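Local coordinates for amino acid ABC transporter, periplasmic amino acid-binding protein (Brucella ovis, PDB 4Z9N) that binds glutathione and, as a periplasmic solute-binding protein, probably delivers it or related amino acid solutes to an ABC transporter for uptake, at residues D[93-96]-D[97-101]. Numbering follows the deposited sequence. Where two conformers were deposited one is given.
Sequences ISRD and TSLGL. With NA (sodium ion), chain K; GSH (glutathione), chain U; EDO (1,2-ethanediol), chain V.
Asp96 and Leu101 close a turn around a sodium ion at the end of helix 93-97. Asp96 chelates the ion through its backbone O at 2.3 Å and through OD1. Its CG stands anti to the backbone N (chi1 -154°), beside the carbonyl carbon, which swings OD1 back to the same ion that the backbone O binds. Leu101 adds its backbone O at 2.6 Å. Asp102 and Gln219 of the same chain and Asp226 of the second subunit complete the site. The other carboxylate oxygen, Asp96 OD2, makes a salt bridge with Arg229 and a hydrogen bond to Trp230 NE1 of that subunit, and a hydrogen bond to Trp91 NE1 of its own chain.

Inside the turn, a water links three backbone groups. It lies 2.7 Å from Arg95 O and accepts from the N atoms of Leu99 and Leu101. Gly100, with positive phi, is the first residue to depart from helical angles. Ser98 grips Ser94 O twice, with its N at 3.0 Å and its OG from opposite faces of the carbonyl plane. Leu99 CD1 rests on Arg95 CA at 3.8 Å, and the two side chains run side by side in the same direction.

Beyond CG the Arg95 chain is extended and carries the guanidinium to glutathione. NH1 meets O12 at 2.9 Å and NH2 meets O11 at 3.0 Å. Both bonds are nearly straight (168° and 171°), and the glutathione carboxylate lies at the edge of the guanidinium, in its plane. Ethanediol, probably from the crystallisation liquor, bridges NE and NH2. Thr90 O also holds NH1. One short helix end thus serves two sites: Arg95 holds the ligand carboxylate with two hydrogen bonds, while Asp96 shares a sodium ion across the dimer interface.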
loop_
_atom_site.group_PDB
_atom_site.type_symbol
_atom_site.label_atom_id
_atom_site.label_comp_id
_atom_site.label_asym_id
_atom_site.label_seq_id
_atom_site.Cartn_x
_atom_site.Cartn_y
_atom_site.Cartn_z
ATOM N N ILE D 93 2.240 0.140 -13.343
ATOM C CA ILE D 93 3.686 -0.023 -13.415
ATOM C C ILE D 93 4.337 0.945 -14.428
ATOM O O ILE D 93 5.398 1.491 -14.152
ATOM C CB ILE D 93 4.078 -1.489 -13.716
ATOM C CG1 ILE D 93 5.592 -1.669 -13.586
ATOM C CG2 ILE D 93 3.619 -1.951 -15.113
ATOM C CD1 ILE D 93 6.020 -3.131 -13.654
ATOM N N SER D 94 3.701 1.168 -15.574
ATOM C CA SER D 94 4.312 2.006 -16.600
ATOM C C SER D 94 4.415 3.457 -16.126
ATOM O O SER D 94 5.376 4.156 -16.451
ATOM C CB SER D 94 3.535 1.917 -17.919
ATOM O OG SER D 94 2.178 2.308 -17.775
ATOM N N ARG D 95 3.446 3.905 -15.337
ATOM C CA ARG D 95 3.507 5.263 -14.802
ATOM C C ARG D 95 4.546 5.358 -13.677
ATOM O O ARG D 95 5.056 6.440 -13.383
ATOM C CB ARG D 95 2.123 5.710 -14.336
ATOM C CG ARG D 95 1.161 5.840 -15.504
ATOM C CD ARG D 95 -0.269 6.051 -15.008
ATOM N NE ARG D 95 -1.171 6.319 -16.125
ATOM C CZ ARG D 95 -2.472 6.569 -15.974
ATOM N NH1 ARG D 95 -3.003 6.568 -14.759
ATOM N NH2 ARG D 95 -3.236 6.819 -17.028
ATOM N N ASP D 96 4.900 4.214 -13.096
ATOM C CA ASP D 96 5.862 4.143 -11.988
ATOM C C ASP D 96 7.301 4.052 -12.516
ATOM O O ASP D 96 8.257 4.492 -11.866
ATOM C CB ASP D 96 5.528 2.918 -11.110
ATOM C CG ASP D 96 5.979 3.052 -9.652
ATOM O OD1 ASP D 96 6.544 4.092 -9.233
ATOM O OD2 ASP D 96 5.700 2.087 -8.897
ATOM N N THR D 97 7.462 3.497 -13.713
ATOM C CA THR D 97 8.801 3.181 -14.209
ATOM C C THR D 97 9.291 4.055 -15.355
ATOM O O THR D 97 10.490 4.191 -15.551
ATOM C CB THR D 97 8.878 1.738 -14.722
ATOM O OG1 THR D 97 7.910 1.556 -15.765
ATOM C CG2 THR D 97 8.595 0.772 -13.591
ATOM N N SER D 98 8.367 4.602 -16.133
ATOM C CA SER D 98 8.736 5.274 -17.377
ATOM C C SER D 98 8.561 6.793 -17.390
ATOM O O SER D 98 8.885 7.438 -18.391
ATOM C CB SER D 98 7.942 4.664 -18.544
ATOM O OG SER D 98 6.572 5.054 -18.513
ATOM N N LEU D 99 8.087 7.380 -16.298
ATOM C CA LEU D 99 7.766 8.812 -16.304
ATOM C C LEU D 99 8.590 9.642 -15.319
ATOM O O LEU D 99 8.431 10.860 -15.256
ATOM C CB LEU D 99 6.275 9.007 -16.005
ATOM C CG LEU D 99 5.298 8.381 -17.000
ATOM C CD1 LEU D 99 3.867 8.615 -16.530
ATOM C CD2 LEU D 99 5.512 8.956 -18.401
ATOM N N GLY D 100 9.474 8.993 -14.562
ATOM C CA GLY D 100 10.226 9.687 -13.534
ATOM C C GLY D 100 9.340 10.088 -12.362
ATOM O O GLY D 100 9.612 11.085 -11.671
ATOM N N LEU D 101 8.290 9.309 -12.139
ATOM C CA LEU D 101 7.324 9.598 -11.078
ATOM C C LEU D 101 7.251 8.474 -10.043
ATOM O O LEU D 101 7.572 7.317 -10.328
ATOM C CB LEU D 101 5.932 9.843 -11.669
ATOM C CG LEU D 101 5.802 10.952 -12.727
ATOM C CD1 LEU D 101 4.350 11.089 -13.173
ATOM C CD2 LEU D 101 6.363 12.298 -12.230
HETATM NA NA NA K . 8.724 5.113 -9.682
HETATM N N1 GSH U . -8.063 6.770 -13.491
HETATM C CA1 GSH U . -7.961 6.800 -14.951
HETATM C C1 GSH U . -6.521 7.138 -15.328
HETATM O O11 GSH U . -6.173 7.072 -16.540
HETATM O O12 GSH U . -5.686 7.489 -14.449
HETATM C CB1 GSH U . -8.882 7.862 -15.573
HETATM C CG1 GSH U . -8.492 9.246 -15.018
HETATM C CD1 GSH U . -9.224 10.319 -15.818
HETATM O OE1 GSH U . -8.638 11.195 -16.376
HETATM N N2 GSH U . -10.664 10.255 -15.874
HETATM C CA2 GSH U . -11.355 11.263 -16.657
HETATM C C2 GSH U . -11.135 12.679 -16.104
HETATM O O2 GSH U . -10.762 12.907 -14.998
HETATM C CB2 GSH U . -12.834 10.893 -16.820
HETATM S SG2 GSH U . -13.759 11.050 -15.268
HETATM N N3 GSH U . -11.356 13.771 -17.028
HETATM C CA3 GSH U . -11.163 15.127 -16.591
HETATM C C3 GSH U . -10.240 15.829 -17.588
HETATM O O31 GSH U . -10.134 17.082 -17.531
HETATM O O32 GSH U . -9.582 15.162 -18.445
HETATM C C1 EDO V . -2.604 5.077 -19.935
HETATM O O1 EDO V . -2.667 6.507 -19.849
HETATM C C2 EDO V . -1.159 4.590 -19.930
HETATM O O2 EDO V . -0.435 5.125 -18.814
HETATM O O HOH W 1 7.670 7.034 -13.488
#